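Local coordinates for protein Cfl (Pectobacterium brasiliense, PDB 7A9J) that is a coronafacic acid ligase of the ATP-dependent AMP-binding enzyme family, probably activating its carboxylic acid substrate with ATP ahead of amide formation, at residues H497-V509 with Y524-L537. The protein carries 1 engineered substitution. Sequence-based numbering, arbitrary orientation.
Sequences HPSEYIFIKEIPV and YHLLKSQAEKVFTL
Glu500 reaches from strand 500-503 to both helix 524-530 and strand 533-536. CB and CG run past the carbonyl of Phe535, with Glu500 CG 3.6 Å from Phe535 O and Val534 CG1 packed a little farther off. CG lies anti to the backbone N (chi1 -179°) and the chain stays extended, which carries the carboxylate over to the tyrosine of the helix, where CD sits against Tyr524 OH and Thr536 OG1. Glu500 OE1 accepts a 3.0 Å hydrogen bond from Thr536 OG1, which comes from above the carboxylate plane; a water also donates to OE1 and, as a weak bond, accepts from Lys528 NZ. OE2 takes the hydroxyl of Tyr524 on its syn side, a short bond of 2.5 Å from Tyr524 OH to Glu500 OE2, and lies at the edge of the ring in its plane. Lys528 NZ in turn donates to Tyr524 OH. Arg466, on strand 464-473, also grips the pair, through a salt bridge to Glu500 OE1 and a hydrogen bond to Tyr524 OH; this positive charge probably favours the ionised carboxylate.

Beside it, Ile502 meets the helix with its CD1 3.6 Å from Lys528 CG, while its other branch is tight against Ala531, Ile502 CG2 to Ala531 CB being 3.5 Å. On the opposite face of the sheet Leu537 CD1 rests 3.5 Å from Tyr501 CE2.

The two strands pair antiparallel, joined by the two bonds of the Tyr501-Phe535 pair and by those of Leu537 N to Ser499 O and Phe503 N to Lys533 O; at Phe503, Glu532 and Lys533 form a classic beta bulge. Strand 533-536 is the edge strand of the C-terminal domain's four-stranded mixed sheet, after 500-503, whose other neighbour is 464-473; helix 481-491 packs against Tyr501 and Phe535, and helix 524-530 lies across the other face.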
ATOM      1  N   HIS A 497     -11.634 -22.569 -21.960  1.00 42.69           N
ATOM      2  CA  HIS A 497     -11.255 -21.903 -23.198  1.00 45.35           C
ATOM      3  C   HIS A 497     -12.242 -20.793 -23.561  1.00 46.36           C
ATOM      4  O   HIS A 497     -13.464 -21.011 -23.541  1.00 46.55           O
ATOM      5  CB  HIS A 497     -11.235 -22.901 -24.363  1.00 53.88           C
ATOM      6  CG  HIS A 497     -10.021 -23.780 -24.423  1.00 63.72           C
ATOM      7  ND1 HIS A 497      -9.274 -24.125 -23.312  1.00 66.43           N
ATOM      8  CD2 HIS A 497      -9.419 -24.373 -25.479  1.00 62.36           C
ATOM      9  CE1 HIS A 497      -8.269 -24.898 -23.682  1.00 61.94           C
ATOM     10  NE2 HIS A 497      -8.333 -25.063 -24.993  1.00 68.52           N
ATOM     11  N   PRO A 498     -11.748 -19.654 -24.024  1.00 39.11           N
ATOM     12  CA  PRO A 498     -12.643 -18.624 -24.555  1.00 38.43           C
ATOM     13  C   PRO A 498     -13.452 -19.196 -25.705  1.00 42.75           C
ATOM     14  O   PRO A 498     -12.978 -20.050 -26.457  1.00 43.41           O
ATOM     15  CB  PRO A 498     -11.683 -17.517 -25.020  1.00 42.24           C
ATOM     16  CG  PRO A 498     -10.442 -17.692 -24.135  1.00 42.71           C
ATOM     17  CD  PRO A 498     -10.343 -19.195 -23.899  1.00 40.41           C
ATOM     18  N   SER A 499     -14.701 -18.777 -25.778  1.00 40.41           N
ATOM     19  CA  SER A 499     -15.511 -19.051 -26.957  1.00 46.25           C
ATOM     20  C   SER A 499     -15.262 -18.076 -28.102  1.00 44.95           C
ATOM     21  O   SER A 499     -15.695 -18.342 -29.234  1.00 49.63           O
ATOM     22  CB  SER A 499     -16.982 -19.000 -26.565  1.00 43.65           C
ATOM     23  OG  SER A 499     -17.325 -20.113 -25.766  1.00 49.06           O
ATOM     24  N   GLU A 500     -14.562 -16.978 -27.857  1.00 42.92           N
ATOM     25  CA  GLU A 500     -14.465 -15.898 -28.818  1.00 39.29           C
ATOM     26  C   GLU A 500     -13.269 -15.028 -28.481  1.00 43.88           C
ATOM     27  O   GLU A 500     -12.936 -14.851 -27.313  1.00 42.63           O
ATOM     28  CB  GLU A 500     -15.731 -15.075 -28.775  1.00 49.02           C
ATOM     29  CG  GLU A 500     -15.801 -13.936 -29.715  1.00 50.65           C
ATOM     30  CD  GLU A 500     -17.206 -13.367 -29.692  1.00 59.69           C
ATOM     31  OE1 GLU A 500     -18.156 -14.109 -30.025  1.00 53.95           O
ATOM     32  OE2 GLU A 500     -17.364 -12.211 -29.278  1.00 47.80           O
ATOM     33  N   TYR A 501     -12.640 -14.492 -29.516  1.00 46.66           N
ATOM     34  CA  TYR A 501     -11.459 -13.644 -29.406  1.00 40.34           C
ATOM     35  C   TYR A 501     -11.776 -12.285 -30.019  1.00 51.89           C
ATOM     36  O   TYR A 501     -12.284 -12.214 -31.147  1.00 50.26           O
ATOM     37  CB  TYR A 501     -10.274 -14.326 -30.129  1.00 49.13           C
ATOM     38  CG  TYR A 501      -9.891 -15.618 -29.469  1.00 54.02           C
ATOM     39  CD1 TYR A 501      -9.306 -15.601 -28.215  1.00 53.46           C
ATOM     40  CD2 TYR A 501     -10.124 -16.848 -30.066  1.00 57.11           C
ATOM     41  CE1 TYR A 501      -8.947 -16.748 -27.568  1.00 51.14           C
ATOM     42  CE2 TYR A 501      -9.746 -18.039 -29.415  1.00 60.41           C
ATOM     43  CZ  TYR A 501      -9.166 -17.959 -28.152  1.00 59.36           C
ATOM     44  OH  TYR A 501      -8.790 -19.067 -27.431  1.00 60.14           O
ATOM     45  N   ILE A 502     -11.513 -11.214 -29.273  1.00 47.31           N
ATOM     46  CA  ILE A 502     -11.657  -9.855 -29.775  1.00 43.78           C
ATOM     47  C   ILE A 502     -10.263  -9.249 -29.838  1.00 46.62           C
ATOM     48  O   ILE A 502      -9.639  -9.000 -28.803  1.00 51.09           O
ATOM     49  CB  ILE A 502     -12.597  -9.018 -28.899  1.00 37.02           C
ATOM     50  CG1 ILE A 502     -13.999  -9.651 -28.874  1.00 41.24           C
ATOM     51  CG2 ILE A 502     -12.724  -7.588 -29.458  1.00 39.92           C
ATOM     52  CD1 ILE A 502     -15.007  -8.937 -27.980  1.00 36.15           C
ATOM     53  N   PHE A 503      -9.753  -9.037 -31.043  1.00 50.39           N
ATOM     54  CA  PHE A 503      -8.427  -8.456 -31.208  1.00 51.71           C
ATOM     55  C   PHE A 503      -8.567  -6.944 -31.210  1.00 60.27           C
ATOM     56  O   PHE A 503      -9.308  -6.386 -32.029  1.00 61.05           O
ATOM     57  CB  PHE A 503      -7.751  -8.928 -32.499  1.00 57.52           C
ATOM     58  CG  PHE A 503      -7.459 -10.394 -32.524  1.00 62.77           C
ATOM     59  CD1 PHE A 503      -8.457 -11.305 -32.850  1.00 66.51           C
ATOM     60  CD2 PHE A 503      -6.200 -10.868 -32.212  1.00 68.63           C
ATOM     61  CE1 PHE A 503      -8.199 -12.665 -32.863  1.00 61.16           C
ATOM     62  CE2 PHE A 503      -5.932 -12.224 -32.235  1.00 73.75           C
ATOM     63  CZ  PHE A 503      -6.936 -13.126 -32.562  1.00 66.66           C
ATOM     64  N   ILE A 504      -7.842  -6.285 -30.314  1.00 58.26           N
ATOM     65  CA  ILE A 504      -7.816  -4.833 -30.228  1.00 69.31           C
ATOM     66  C   ILE A 504      -6.399  -4.439 -29.826  1.00 76.75           C
ATOM     67  O   ILE A 504      -5.804  -5.073 -28.948  1.00 86.38           O
ATOM     68  CB  ILE A 504      -8.877  -4.315 -29.232  1.00 69.75           C
ATOM     69  CG1 ILE A 504      -9.088  -2.815 -29.393  1.00 89.08           C
ATOM     70  CG2 ILE A 504      -8.508  -4.644 -27.805  1.00 71.28           C
ATOM     71  CD1 ILE A 504     -10.212  -2.276 -28.540  1.00 84.79           C
ATOM     72  N   LYS A 505      -5.818  -3.449 -30.492  1.00 80.70           N
ATOM     73  CA  LYS A 505      -4.408  -3.204 -30.206  1.00 87.04           C
ATOM     74  C   LYS A 505      -4.197  -2.204 -29.083  1.00 81.11           C
ATOM     75  O   LYS A 505      -3.051  -1.884 -28.763  1.00 85.80           O
ATOM     76  CB  LYS A 505      -3.660  -2.799 -31.475  1.00100.59           C
ATOM     77  CG  LYS A 505      -3.457  -4.017 -32.376  1.00106.78           C
ATOM     78  CD  LYS A 505      -2.473  -3.825 -33.511  1.00104.90           C
ATOM     79  CE  LYS A 505      -2.388  -5.119 -34.307  1.00103.42           C
ATOM     80  NZ  LYS A 505      -3.749  -5.740 -34.448  1.00100.83           N
ATOM     81  N   GLU A 506      -5.271  -1.761 -28.440  1.00 89.10           N
ATOM     82  CA  GLU A 506      -5.171  -1.035 -27.179  1.00 91.11           C
ATOM     83  C   GLU A 506      -6.354  -1.436 -26.314  1.00 91.33           C
ATOM     84  O   GLU A 506      -7.504  -1.232 -26.709  1.00 97.70           O
ATOM     85  CB  GLU A 506      -5.160   0.469 -27.413  1.00 90.17           C
ATOM     86  CG  GLU A 506      -5.066   1.280 -26.158  1.00 96.19           C
ATOM     87  CD  GLU A 506      -5.191   2.762 -26.434  1.00118.78           C
ATOM     88  OE1 GLU A 506      -5.665   3.125 -27.536  1.00112.20           O
ATOM     89  OE2 GLU A 506      -4.812   3.565 -25.552  1.00124.86           O
ATOM     90  N   ILE A 507      -6.084  -2.009 -25.147  1.00 81.46           N
ATOM     91  CA  ILE A 507      -7.167  -2.400 -24.251  1.00 84.51           C
ATOM     92  C   ILE A 507      -7.544  -1.200 -23.392  1.00 79.70           C
ATOM     93  O   ILE A 507      -6.664  -0.583 -22.786  1.00 72.45           O
ATOM     94  CB  ILE A 507      -6.766  -3.616 -23.401  1.00 78.81           C
ATOM     95  CG1 ILE A 507      -6.714  -4.859 -24.282  1.00 69.36           C
ATOM     96  CG2 ILE A 507      -7.721  -3.797 -22.210  1.00 73.69           C
ATOM     97  CD1 ILE A 507      -6.245  -6.094 -23.564  1.00 65.34           C
ATOM     98  N   PRO A 508      -8.822  -0.830 -23.309  1.00 85.89           N
ATOM     99  CA  PRO A 508      -9.207   0.362 -22.527  1.00 90.45           C
ATOM    100  C   PRO A 508      -8.860   0.289 -21.040  1.00 97.59           C
ATOM    101  O   PRO A 508      -9.488  -0.469 -20.294  1.00101.64           O
ATOM    102  CB  PRO A 508     -10.732   0.434 -22.725  1.00 86.11           C
ATOM    103  CG  PRO A 508     -11.022  -0.413 -23.949  1.00 87.54           C
ATOM    104  CD  PRO A 508      -9.971  -1.475 -23.979  1.00 78.24           C
ATOM    105  N   VAL A 509      -7.880   1.080 -20.587  1.00111.67           N
ATOM    106  CA  VAL A 509      -7.581   1.214 -19.157  1.00118.05           C
ATOM    107  C   VAL A 509      -7.853   2.660 -18.743  1.00123.00           C
ATOM    108  O   VAL A 509      -8.337   3.461 -19.551  1.00124.59           O
ATOM    109  CB  VAL A 509      -6.129   0.803 -18.822  1.00116.52           C
ATOM    110  CG1 VAL A 509      -6.019   0.305 -17.371  1.00113.17           C
ATOM    111  CG2 VAL A 509      -5.616  -0.257 -19.790  1.00111.47           C
ATOM    112  N   TYR A 524     -19.375  -5.198 -24.314  1.00 33.68           N
ATOM    113  CA  TYR A 524     -19.011  -6.269 -25.237  1.00 35.59           C
ATOM    114  C   TYR A 524     -19.342  -5.948 -26.686  1.00 32.00           C
ATOM    115  O   TYR A 524     -18.506  -6.143 -27.582  1.00 37.05           O
ATOM    116  CB  TYR A 524     -19.719  -7.540 -24.784  1.00 36.16           C
ATOM    117  CG  TYR A 524     -19.736  -8.664 -25.796  1.00 34.79           C
ATOM    118  CD1 TYR A 524     -18.553  -9.257 -26.228  1.00 33.75           C
ATOM    119  CD2 TYR A 524     -20.938  -9.163 -26.281  1.00 34.01           C
ATOM    120  CE1 TYR A 524     -18.570 -10.308 -27.149  1.00 35.46           C
ATOM    121  CE2 TYR A 524     -20.962 -10.227 -27.200  1.00 40.25           C
ATOM    122  CZ  TYR A 524     -19.774 -10.783 -27.629  1.00 38.39           C
ATOM    123  OH  TYR A 524     -19.770 -11.830 -28.540  1.00 43.75           O
ATOM    124  N   HIS A 525     -20.587  -5.489 -26.957  1.00 34.76           N
ATOM    125  CA  HIS A 525     -20.955  -5.143 -28.327  1.00 38.03           C
ATOM    126  C   HIS A 525     -20.166  -3.946 -28.845  1.00 39.18           C
ATOM    127  O   HIS A 525     -19.768  -3.943 -30.020  1.00 36.61           O
ATOM    128  CB  HIS A 525     -22.466  -4.916 -28.414  1.00 34.61           C
ATOM    129  CG  HIS A 525     -23.228  -6.075 -27.867  1.00 43.56           C
ATOM    130  ND1 HIS A 525     -23.362  -7.251 -28.566  1.00 48.58           N
ATOM    131  CD2 HIS A 525     -23.781  -6.289 -26.649  1.00 45.22           C
ATOM    132  CE1 HIS A 525     -24.019  -8.125 -27.830  1.00 45.38           C
ATOM    133  NE2 HIS A 525     -24.294  -7.563 -26.668  1.00 48.52           N
ATOM    134  N   LEU A 526     -19.920  -2.938 -28.000  1.00 37.82           N
ATOM    135  CA  LEU A 526     -19.050  -1.831 -28.409  1.00 34.93           C
ATOM    136  C   LEU A 526     -17.660  -2.355 -28.760  1.00 44.03           C
ATOM    137  O   LEU A 526     -17.127  -2.069 -29.843  1.00 42.76           O
ATOM    138  CB  LEU A 526     -18.962  -0.771 -27.312  1.00 34.13           C
ATOM    139  CG  LEU A 526     -18.033   0.400 -27.697  1.00 38.05           C
ATOM    140  CD1 LEU A 526     -18.573   1.208 -28.856  1.00 41.56           C
ATOM    141  CD2 LEU A 526     -17.829   1.261 -26.469  1.00 42.98           C
ATOM    142  N   LEU A 527     -17.086  -3.170 -27.873  1.00 36.28           N
ATOM    143  CA  LEU A 527     -15.752  -3.730 -28.115  1.00 41.95           C
ATOM    144  C   LEU A 527     -15.701  -4.445 -29.454  1.00 35.90           C
ATOM    145  O   LEU A 527     -14.795  -4.206 -30.259  1.00 43.06           O
ATOM    146  CB  LEU A 527     -15.357  -4.674 -26.976  1.00 41.35           C
ATOM    147  CG  LEU A 527     -14.973  -4.031 -25.635  1.00 42.13           C
ATOM    148  CD1 LEU A 527     -14.821  -5.119 -24.570  1.00 43.78           C
ATOM    149  CD2 LEU A 527     -13.720  -3.141 -25.686  1.00 51.81           C
ATOM    150  N   LYS A 528     -16.661  -5.350 -29.718  1.00 38.06           N
ATOM    151  CA  LYS A 528     -16.655  -6.026 -31.012  1.00 40.49           C
ATOM    152  C   LYS A 528     -16.681  -5.024 -32.159  1.00 46.04           C
ATOM    153  O   LYS A 528     -15.985  -5.211 -33.161  1.00 45.42           O
ATOM    154  CB  LYS A 528     -17.825  -6.988 -31.129  1.00 43.75           C
ATOM    155  CG  LYS A 528     -17.642  -8.220 -30.274  1.00 45.41           C
ATOM    156  CD  LYS A 528     -18.559  -9.339 -30.766  1.00 42.29           C
ATOM    157  CE  LYS A 528     -19.995  -8.997 -30.479  1.00 44.17           C
ATOM    158  NZ  LYS A 528     -20.818 -10.152 -30.983  1.00 42.63           N
ATOM    159  N   SER A 529     -17.438  -3.931 -32.020  1.00 42.16           N
ATOM    160  CA  SER A 529     -17.535  -3.018 -33.153  1.00 44.64           C
ATOM    161  C   SER A 529     -16.252  -2.240 -33.347  1.00 41.44           C
ATOM    162  O   SER A 529     -16.008  -1.720 -34.444  1.00 47.37           O
ATOM    163  CB  SER A 529     -18.714  -2.052 -32.985  1.00 48.26           C
ATOM    164  OG  SER A 529     -18.438  -1.115 -31.960  1.00 45.06           O
ATOM    165  N   GLN A 530     -15.413  -2.150 -32.317  1.00 45.50           N
ATOM    166  CA  GLN A 530     -14.176  -1.406 -32.452  1.00 52.31           C
ATOM    167  C   GLN A 530     -12.987  -2.318 -32.711  1.00 57.50           C
ATOM    168  O   GLN A 530     -11.869  -1.822 -32.869  1.00 53.27           O
ATOM    169  CB  GLN A 530     -13.945  -0.558 -31.202  1.00 58.30           C
ATOM    170  CG  GLN A 530     -15.079   0.433 -30.957  1.00 49.82           C
ATOM    171  CD  GLN A 530     -15.303   1.347 -32.156  1.00 56.58           C
ATOM    172  OE1 GLN A 530     -14.437   2.142 -32.499  1.00 53.69           O
ATOM    173  NE2 GLN A 530     -16.467   1.214 -32.819  1.00 47.79           N
ATOM    174  N   ALA A 531     -13.215  -3.626 -32.807  1.00 48.82           N
ATOM    175  CA  ALA A 531     -12.122  -4.587 -32.813  1.00 51.26           C
ATOM    176  C   ALA A 531     -11.366  -4.577 -34.136  1.00 56.65           C
ATOM    177  O   ALA A 531     -11.923  -4.282 -35.195  1.00 54.68           O
ATOM    178  CB  ALA A 531     -12.666  -5.984 -32.556  1.00 51.10           C
ATOM    179  N   GLU A 532     -10.073  -4.908 -34.062  1.00 59.64           N
ATOM    180  CA  GLU A 532      -9.336  -5.242 -35.274  1.00 69.62           C
ATOM    181  C   GLU A 532      -9.990  -6.423 -35.974  1.00 62.40           C
ATOM    182  O   GLU A 532     -10.209  -6.391 -37.189  1.00 65.64           O
ATOM    183  CB  GLU A 532      -7.872  -5.545 -34.945  1.00 71.72           C
ATOM    184  CG  GLU A 532      -7.136  -4.427 -34.205  1.00 75.00           C
ATOM    185  CD  GLU A 532      -7.163  -3.109 -34.957  1.00 91.46           C
ATOM    186  OE1 GLU A 532      -7.162  -3.128 -36.206  1.00 99.98           O
ATOM    187  OE2 GLU A 532      -7.188  -2.048 -34.300  1.00107.31           O
ATOM    188  N   LYS A 533     -10.348  -7.453 -35.216  1.00 57.83           N
ATOM    189  CA  LYS A 533     -11.070  -8.597 -35.757  1.00 61.63           C
ATOM    190  C   LYS A 533     -11.726  -9.342 -34.608  1.00 56.14           C
ATOM    191  O   LYS A 533     -11.306  -9.247 -33.457  1.00 55.89           O
ATOM    192  CB  LYS A 533     -10.147  -9.547 -36.543  1.00 64.04           C
ATOM    193  CG  LYS A 533     -10.916 -10.608 -37.362  1.00 82.17           C
ATOM    194  CD  LYS A 533      -9.997 -11.531 -38.179  1.00 90.43           C
ATOM    195  CE  LYS A 533     -10.797 -12.373 -39.187  1.00 83.87           C
ATOM    196  NZ  LYS A 533      -9.950 -13.370 -39.910  1.00 83.08           N
ATOM    197  N   VAL A 534     -12.779 -10.077 -34.935  1.00 59.08           N
ATOM    198  CA  VAL A 534     -13.433 -10.944 -33.977  1.00 59.02           C
ATOM    199  C   VAL A 534     -13.463 -12.341 -34.564  1.00 60.08           C
ATOM    200  O   VAL A 534     -13.703 -12.513 -35.762  1.00 68.42           O
ATOM    201  CB  VAL A 534     -14.850 -10.458 -33.632  1.00 58.89           C
ATOM    202  CG1 VAL A 534     -15.447 -11.357 -32.577  1.00 54.19           C
ATOM    203  CG2 VAL A 534     -14.789  -9.016 -33.130  1.00 54.66           C
ATOM    204  N   PHE A 535     -13.177 -13.333 -33.724  1.00 59.40           N
ATOM    205  CA  PHE A 535     -13.146 -14.730 -34.139  1.00 63.84           C
ATOM    206  C   PHE A 535     -13.993 -15.536 -33.165  1.00 67.19           C
ATOM    207  O   PHE A 535     -13.625 -15.679 -31.997  1.00 59.81           O
ATOM    208  CB  PHE A 535     -11.714 -15.258 -34.170  1.00 62.99           C
ATOM    209  CG  PHE A 535     -11.586 -16.585 -34.862  1.00 84.69           C
ATOM    210  CD1 PHE A 535     -11.154 -16.654 -36.182  1.00 92.85           C
ATOM    211  CD2 PHE A 535     -11.910 -17.766 -34.205  1.00 82.64           C
ATOM    212  CE1 PHE A 535     -11.039 -17.876 -36.834  1.00 88.52           C
ATOM    213  CE2 PHE A 535     -11.796 -18.989 -34.853  1.00 91.11           C
ATOM    214  CZ  PHE A 535     -11.361 -19.040 -36.170  1.00 86.16           C
ATOM    215  N   THR A 536     -15.118 -16.069 -33.634  1.00 58.04           N
ATOM    216  CA  THR A 536     -15.966 -16.926 -32.814  1.00 58.05           C
ATOM    217  C   THR A 536     -15.715 -18.382 -33.158  1.00 73.57           C
ATOM    218  O   THR A 536     -15.801 -18.765 -34.329  1.00 73.01           O
ATOM    219  CB  THR A 536     -17.439 -16.597 -33.021  1.00 63.07           C
ATOM    220  OG1 THR A 536     -17.629 -15.203 -32.804  1.00 59.79           O
ATOM    221  CG2 THR A 536     -18.315 -17.399 -32.059  1.00 63.52           C
ATOM    222  N   LEU A 537     -15.424 -19.189 -32.140  1.00 80.28           N
ATOM    223  CA  LEU A 537     -15.178 -20.620 -32.337  1.00 82.89           C
ATOM    224  C   LEU A 537     -16.485 -21.395 -32.455  1.00 90.23           C
ATOM    225  O   LEU A 537     -17.347 -21.303 -31.584  1.00102.17           O
ATOM    226  CB  LEU A 537     -14.346 -21.196 -31.197  1.00 76.27           C
ATOM    227  CG  LEU A 537     -12.854 -20.865 -31.148  1.00 85.76           C
ATOM    228  CD1 LEU A 537     -12.607 -19.392 -30.879  1.00 80.79           C
ATOM    229  CD2 LEU A 537     -12.167 -21.709 -30.087  1.00 84.37           C
TER
HETATM  230  O   HOH W   1     -20.771 -13.270 -31.095  1.00 60.30           O